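Local coordinates for putative N-acetylneuraminate lyase ([Ruminococcus] gnavus ATCC 29149, PDB 6RB7), which is a putative lyase of the dihydrodipicolinate synthetase family, whose members are built on an eight-stranded beta/alpha barrel, at residues A[171-175]-A[199-203]; A[225-229]-A[270-274]. All blocks are in the same frame, centred on the assembly; numbering follows the deposited sequence. Where two conformers were deposited one is given.

Interaction 1. Residues A[171-175]-A[199-203]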
ATOM      1  N   ASN A 171       1.074  14.526  11.839  1.00 11.84           N
ATOM      2  CA  ASN A 171       1.101  13.134  11.337  1.00 10.62           C
ATOM      3  C   ASN A 171       0.288  13.052  10.055  1.00 10.80           C
ATOM      4  O   ASN A 171      -0.912  13.286  10.093  1.00 12.37           O
ATOM      5  CB  ASN A 171       0.595  12.170  12.402  1.00 10.25           C
ATOM      6  CG  ASN A 171       0.728  10.725  12.004  1.00 12.83           C
ATOM      7  OD1 ASN A 171       1.773  10.341  11.482  1.00 12.69           O
ATOM      8  ND2 ASN A 171      -0.324   9.928  12.215  1.00 12.02           N
ATOM      9  N   ILE A 172       0.938  12.761   8.941  0.50 11.11           N
ATOM     10  CA  ILE A 172       0.258  12.676   7.614  0.50 12.20           C
ATOM     11  C   ILE A 172       0.943  11.593   6.787  0.50 13.16           C
ATOM     12  O   ILE A 172       1.613  11.864   5.794  0.50 13.67           O
ATOM     13  CB  ILE A 172       0.188  14.069   6.969  0.50 16.10           C
ATOM     14  CG1 ILE A 172      -0.604  14.012   5.658  0.50 20.24           C
ATOM     15  CG2 ILE A 172       1.559  14.712   6.832  0.50 19.47           C
ATOM     16  CD1 ILE A 172      -1.387  15.269   5.378  0.50 17.87           C
ATOM     17  N   PRO A 173       0.828  10.320   7.211  1.00 12.01           N
ATOM     18  CA  PRO A 173       1.609   9.243   6.609  1.00 11.97           C
ATOM     19  C   PRO A 173       1.306   9.066   5.127  1.00 13.14           C
ATOM     20  O   PRO A 173       2.229   8.658   4.376  1.00 14.75           O
ATOM     21  CB  PRO A 173       1.287   7.992   7.411  1.00 15.25           C
ATOM     22  CG  PRO A 173       0.014   8.338   8.153  1.00 15.50           C
ATOM     23  CD  PRO A 173       0.020   9.843   8.342  1.00 12.48           C
ATOM     24  N   GLN A 174       0.078   9.340   4.716  1.00 14.02           N
ATOM     25  CA  GLN A 174      -0.371   9.163   3.308  1.00 14.91           C
ATOM     26  C   GLN A 174       0.452  10.023   2.360  1.00 18.34           C
ATOM     27  O   GLN A 174       0.590   9.649   1.182  1.00 19.61           O
ATOM     28  CB  GLN A 174      -1.796   9.675   3.092  1.00 20.85           C
ATOM     29  CG  GLN A 174      -2.876   9.126   3.974  1.00 27.17           C
ATOM     30  CD  GLN A 174      -3.117  10.043   5.147  1.00 17.73           C
ATOM     31  OE1 GLN A 174      -2.237  10.192   5.974  1.00 15.94           O
ATOM     32  NE2 GLN A 174      -4.303  10.641   5.214  1.00 14.97           N
ATOM     33  N   LEU A 175       0.899  11.189   2.803  1.00 14.59           N
ATOM     34  CA  LEU A 175       1.688  12.134   1.956  1.00 13.92           C
ATOM     35  C   LEU A 175       3.165  12.080   2.320  1.00 16.54           C
ATOM     36  O   LEU A 175       4.000  12.142   1.398  1.00 15.72           O
ATOM     37  CB  LEU A 175       1.156  13.552   2.071  1.00 15.47           C
ATOM     38  CG  LEU A 175      -0.340  13.726   1.810  1.00 17.58           C
ATOM     39  CD1 LEU A 175      -0.699  15.183   1.836  1.00 18.59           C
ATOM     40  CD2 LEU A 175      -0.758  13.047   0.508  1.00 19.79           C
ATOM     41  N   ASN A 199      -3.366  15.172  13.756  1.00 10.51           N
ATOM     42  CA  ASN A 199      -3.440  13.828  13.138  1.00 11.11           C
ATOM     43  C   ASN A 199      -4.262  13.876  11.861  1.00 11.39           C
ATOM     44  O   ASN A 199      -5.508  14.016  11.945  1.00 11.33           O
ATOM     45  CB  ASN A 199      -4.034  12.796  14.072  1.00 11.82           C
ATOM     46  CG  ASN A 199      -3.797  11.432  13.466  1.00 15.01           C
ATOM     47  OD1 ASN A 199      -2.637  11.063  13.308  1.00 14.76           O
ATOM     48  ND2 ASN A 199      -4.841  10.757  13.006  1.00 11.64           N
ATOM     49  N   SER A 200      -3.606  13.598  10.731  1.00 10.51           N
ATOM     50  CA  SER A 200      -4.284  13.579   9.408  1.00 11.00           C
ATOM     51  C   SER A 200      -4.295  12.172   8.799  1.00 12.20           C
ATOM     52  O   SER A 200      -4.827  12.043   7.698  1.00 12.76           O
ATOM     53  CB  SER A 200      -3.720  14.582   8.449  1.00 12.41           C
ATOM     54  OG  SER A 200      -4.239  15.878   8.806  1.00 14.85           O
ATOM     55  N   SER A 201      -3.849  11.150   9.521  1.00 10.73           N
ATOM     56  CA  SER A 201      -4.087   9.764   9.103  1.00  9.31           C
ATOM     57  C   SER A 201      -5.597   9.528   9.157  1.00 10.15           C
ATOM     58  O   SER A 201      -6.306  10.230   9.892  1.00 10.65           O
ATOM     59  CB  SER A 201      -3.338   8.790   9.966  1.00 11.67           C
ATOM     60  OG  SER A 201      -3.939   8.653  11.238  1.00 12.71           O
ATOM     61  N   MET A 202      -6.083   8.566   8.391  1.00 11.54           N
ATOM     62  CA  MET A 202      -7.545   8.343   8.337  1.00 12.28           C
ATOM     63  C   MET A 202      -8.128   7.612   9.539  1.00 10.78           C
ATOM     64  O   MET A 202      -9.278   7.881   9.889  1.00 12.54           O
ATOM     65  CB  MET A 202      -7.940   7.672   7.028  1.00 14.39           C
ATOM     66  CG  MET A 202      -7.639   8.517   5.807  1.00 13.17           C
ATOM     67  SD  MET A 202      -8.291  10.173   5.838  1.00 15.70           S
ATOM     68  CE  MET A 202     -10.048   9.817   5.816  1.00 19.59           C
ATOM     69  N   PRO A 203      -7.456   6.650  10.207  1.00 11.61           N
ATOM     70  CA  PRO A 203      -8.098   5.974  11.327  1.00 10.85           C
ATOM     71  C   PRO A 203      -8.295   6.908  12.523  1.00 11.14           C
ATOM     72  O   PRO A 203      -7.335   7.478  13.032  1.00 11.69           O
ATOM     73  CB  PRO A 203      -7.167   4.815  11.673  1.00 11.00           C
ATOM     74  CG  PRO A 203      -6.327   4.611  10.416  1.00 12.84           C
ATOM     75  CD  PRO A 203      -6.173   6.017   9.842  1.00 12.14           C
TER
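Asn-171 and Asn-199 pair as a parallel beta bridge at the C-terminal ends of the adjacent barrel strands 166-171 and 194-199, with their CA atoms 4.9 Å apart. Ser-200 N continues the pairing with a 2.8 Å hydrogen bond to Asn-171 O. Beyond this point Ile-172 takes the N-cap position of the short helix 173-176, while 199-203 runs on as a loop toward helix 204-214.

The two asparagine side chains lie side by side and point the same way. Each has CG anti to its own backbone N (chi1 -174° for Asn-171), and this brings the amides level with one another, their planes 28° apart. Asn-171 ND2 gives a nearly straight hydrogen bond of 2.8 Å to Asn-199 OD1, within its own amide plane. Asn-171 OD1 is hydrogen-bonded to Leu-180 N. At the far end Asn-199 ND2 donates to Ser-201 OG at 2.9 Å, and that hydroxyl also hydrogen-bonds Asp-206 OD2. Phe-210 of helix 204-214 packs on both asparagines.

A third hydrogen bond comes from the start of the helix. Gln-174 reaches across with its chain turned about the CB-CG bond (chi2 96°), and its NE2 meets Ser-200 O at 2.9 Å. The donor stands tilted from the carbonyl plane. Gln-174 OE1 comes to 3.7 Å from Ser-201 CA and has no polar partner in the model. Between the two amide links, Pro-173 CG rests on Ser-201 CB at 3.8 Å. Met-202 CG lies near Gln-174 NE2, and Met-202 also packs on Gln-205 of a neighbouring subunit.

Both amide groups of the asparagine pair are thus engaged at each end. Their rotation is fixed by a run of hydrogen bonds from Leu-180 to Asp-206, which ties the two strand-end loops together in a buried setting.

Interaction 2. Residues A[225-229]-A[270-274]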
ATOM      1  N   ASP A 225     -11.037  16.664   7.668  1.00 10.38           N
ATOM      2  CA  ASP A 225     -12.224  17.515   7.932  1.00 10.57           C
ATOM      3  C   ASP A 225     -13.515  16.676   7.812  1.00  9.94           C
ATOM      4  O   ASP A 225     -14.505  16.965   8.526  1.00 10.47           O
ATOM      5  CB  ASP A 225     -12.262  18.660   6.935  1.00 11.13           C
ATOM      6  CG  ASP A 225     -11.012  19.545   6.907  1.00 16.86           C
ATOM      7  OD1 ASP A 225     -10.042  19.246   7.631  1.00 15.53           O
ATOM      8  OD2 ASP A 225     -11.056  20.579   6.200  1.00 14.73           O
ATOM      9  N   GLU A 226     -13.526  15.719   6.890  1.00 10.68           N
ATOM     10  CA  GLU A 226     -14.691  14.857   6.603  1.00 10.73           C
ATOM     11  C   GLU A 226     -15.040  13.978   7.807  1.00 10.53           C
ATOM     12  O   GLU A 226     -16.120  13.403   7.844  1.00 11.57           O
ATOM     13  CB  GLU A 226     -14.355  13.945   5.418  1.00 14.42           C
ATOM     14  CG  GLU A 226     -14.057  14.690   4.116  1.00 17.64           C
ATOM     15  CD  GLU A 226     -12.596  15.106   3.893  1.00 15.21           C
ATOM     16  OE1 GLU A 226     -11.759  15.135   4.854  1.00 13.83           O
ATOM     17  OE2 GLU A 226     -12.236  15.360   2.702  1.00 18.70           O
ATOM     18  N   GLN A 227     -14.148  13.867   8.761  1.00 10.16           N
ATOM     19  CA  GLN A 227     -14.335  13.022   9.979  1.00 10.73           C
ATOM     20  C   GLN A 227     -14.348  13.889  11.262  1.00 11.53           C
ATOM     21  O   GLN A 227     -14.236  13.333  12.357  1.00 11.94           O
ATOM     22  CB  GLN A 227     -13.219  11.983  10.023  1.00 10.44           C
ATOM     23  CG  GLN A 227     -13.179  11.098   8.795  1.00  9.77           C
ATOM     24  CD  GLN A 227     -12.176   9.953   8.854  1.00 10.88           C
ATOM     25  OE1 GLN A 227     -12.401   8.953   8.163  1.00 10.71           O
ATOM     26  NE2 GLN A 227     -11.089  10.058   9.660  1.00 10.55           N
ATOM     27  N   PHE A 228     -14.494  15.206  11.132  1.00 11.23           N
ATOM     28  CA  PHE A 228     -14.414  16.172  12.254  1.00 11.16           C
ATOM     29  C   PHE A 228     -15.144  15.646  13.498  1.00 11.68           C
ATOM     30  O   PHE A 228     -14.504  15.512  14.571  1.00 10.43           O
ATOM     31  CB  PHE A 228     -14.950  17.520  11.778  1.00 10.91           C
ATOM     32  CG  PHE A 228     -14.841  18.664  12.740  1.00 10.86           C
ATOM     33  CD1 PHE A 228     -15.651  18.741  13.857  1.00 11.12           C
ATOM     34  CD2 PHE A 228     -13.933  19.700  12.515  1.00 10.18           C
ATOM     35  CE1 PHE A 228     -15.570  19.830  14.722  1.00 13.45           C
ATOM     36  CE2 PHE A 228     -13.895  20.795  13.349  1.00 12.08           C
ATOM     37  CZ  PHE A 228     -14.675  20.846  14.475  1.00 12.14           C
ATOM     38  N   MET A 229     -16.424  15.307  13.369  1.00 12.37           N
ATOM     39  CA  MET A 229     -17.217  14.984  14.568  1.00 10.91           C
ATOM     40  C   MET A 229     -16.729  13.683  15.197  1.00 11.08           C
ATOM     41  O   MET A 229     -16.756  13.559  16.450  1.00 12.75           O
ATOM     42  CB  MET A 229     -18.711  14.926  14.274  1.00 13.00           C
ATOM     43  CG  MET A 229     -19.127  13.828  13.392  1.00 11.91           C
ATOM     44  SD  MET A 229     -20.921  13.981  13.020  1.00 15.60           S
ATOM     45  CE  MET A 229     -21.656  13.695  14.615  1.00 16.96           C
ATOM     46  N   GLN A 270     -22.138  18.064   9.630  1.00 13.01           N
ATOM     47  CA  GLN A 270     -21.026  17.261   9.069  1.00 10.91           C
ATOM     48  C   GLN A 270     -21.387  16.808   7.652  1.00 10.48           C
ATOM     49  O   GLN A 270     -20.522  16.881   6.717  1.00 12.04           O
ATOM     50  CB  GLN A 270     -20.711  16.080   9.965  1.00 11.11           C
ATOM     51  CG  GLN A 270     -19.538  15.240   9.450  1.00 10.59           C
ATOM     52  CD  GLN A 270     -18.233  15.896   9.790  1.00 12.28           C
ATOM     53  OE1 GLN A 270     -17.855  15.922  10.978  1.00 13.40           O
ATOM     54  NE2 GLN A 270     -17.512  16.414   8.773  1.00 11.49           N
ATOM     55  N   TYR A 271     -22.612  16.329   7.452  1.00 10.62           N
ATOM     56  CA  TYR A 271     -23.001  15.814   6.122  1.00 11.96           C
ATOM     57  C   TYR A 271     -23.029  16.953   5.099  1.00 11.97           C
ATOM     58  O   TYR A 271     -22.627  16.761   3.965  1.00 14.15           O
ATOM     59  CB  TYR A 271     -24.324  15.051   6.183  1.00 12.04           C
ATOM     60  CG  TYR A 271     -24.202  13.620   6.618  1.00 11.32           C
ATOM     61  CD1 TYR A 271     -23.470  13.251   7.745  1.00 11.40           C
ATOM     62  CD2 TYR A 271     -24.866  12.613   5.956  1.00 13.25           C
ATOM     63  CE1 TYR A 271     -23.383  11.944   8.167  1.00 12.79           C
ATOM     64  CE2 TYR A 271     -24.777  11.287   6.351  1.00 12.19           C
ATOM     65  CZ  TYR A 271     -24.028  10.948   7.456  1.00 12.71           C
ATOM     66  OH  TYR A 271     -23.984   9.638   7.847  1.00 12.99           O
ATOM     67  N   ALA A 272     -23.488  18.132   5.503  1.00 13.60           N
ATOM     68  CA  ALA A 272     -23.518  19.298   4.597  1.00 12.75           C
ATOM     69  C   ALA A 272     -22.091  19.731   4.263  1.00 13.80           C
ATOM     70  O   ALA A 272     -21.835  20.002   3.078  1.00 14.62           O
ATOM     71  CB  ALA A 272     -24.273  20.423   5.241  1.00 14.78           C
ATOM     72  N   CYS A 273     -21.215  19.790   5.260  1.00 13.35           N
ATOM     73  CA  CYS A 273     -19.795  20.128   5.025  1.00 12.40           C
ATOM     74  C   CYS A 273     -19.206  19.120   4.052  1.00 11.00           C
ATOM     75  O   CYS A 273     -18.494  19.512   3.110  1.00 12.40           O
ATOM     76  CB  CYS A 273     -18.962  20.162   6.297  1.00 11.16           C
ATOM     77  SG  CYS A 273     -19.415  21.574   7.345  1.00 15.60           S
ATOM     78  N   ASN A 274     -19.417  17.826   4.286  1.00 11.66           N
ATOM     79  CA  ASN A 274     -18.779  16.792   3.456  1.00 11.90           C
ATOM     80  C   ASN A 274     -19.283  16.918   2.011  1.00 12.46           C
ATOM     81  O   ASN A 274     -18.426  16.809   1.074  1.00 14.43           O
ATOM     82  CB  ASN A 274     -18.965  15.393   4.026  1.00 12.99           C
ATOM     83  CG  ASN A 274     -18.182  15.195   5.306  1.00 12.84           C
ATOM     84  OD1 ASN A 274     -17.639  16.162   5.858  1.00 12.93           O
ATOM     85  ND2 ASN A 274     -18.073  13.953   5.780  1.00 12.49           N
TER
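Gln-270 puts its side-chain amide against the backbone of 225-229 and uses both ends of it. OE1 accepts from Met-229 N at 2.9 Å, nearly in line with the side-chain C=O. NE2 donates to Asp-225 O at 3.1 Å, on a lone pair, and to Asn-274 OD1 at 2.9 Å. The bend at chi2 (79°) turns the amide into this position. Asp-225 O is shared, since Phe-228 N also hydrogen-bonds it. Packing is tight here. Phe-228 CB and Met-229 CG each come to 3.4 Å from Gln-270 OE1, and Met-229 SD lies 3.7 Å from Gln-270 CB.

The contact joins the barrel to the C-terminal helices that follow it. Segment 225-229 leads from strand 219-222 into helix 228-234, and 270-274 lies in helix 263-281, the first helix after 248-259. Leu-254 of helix 248-259 touches both Phe-228 and Gln-270.

One turn along, Asn-274 ND2 donates to Glu-226 O at 2.9 Å, and it also hydrogen-bonds Gln-208 OE1 of a neighbouring subunit. The looser side starts at Glu-226, where Gln-205 of that subunit also packs. Its CB is 3.7 Å from Asn-274 ND2, but the chain then turns away from 270-274 and touches Ile-277, further along the same helix. Glu-226 is partly exposed, and its OE2 hydrogen-bonds a bound Tris molecule, probably from the crystallisation liquor.

In the fold
Interactions 1 and 2 follow one another along the chain, with their centres about 17 Å apart. They meet directly at one point: Met-202 O lies 2.8 Å from Gln-227 NE2, a probable hydrogen bond. This connects the loops that follow two neighbouring barrel strands, 194-199 and 219-222. Both contacts border the same neighbouring subunit. Gln-205 of that subunit packs on Met-202, and the backbone N of this Gln-205 hydrogen-bonds Gln-227 OE1. The bound bicine sits beside Ala-260, Gly-261 and Lys-262, in the turn that joins helices 248-259 and 263-281. The Met-229 side chain of interaction 2 is about 11 Å from it, so the contact is near that pocket but not part of it.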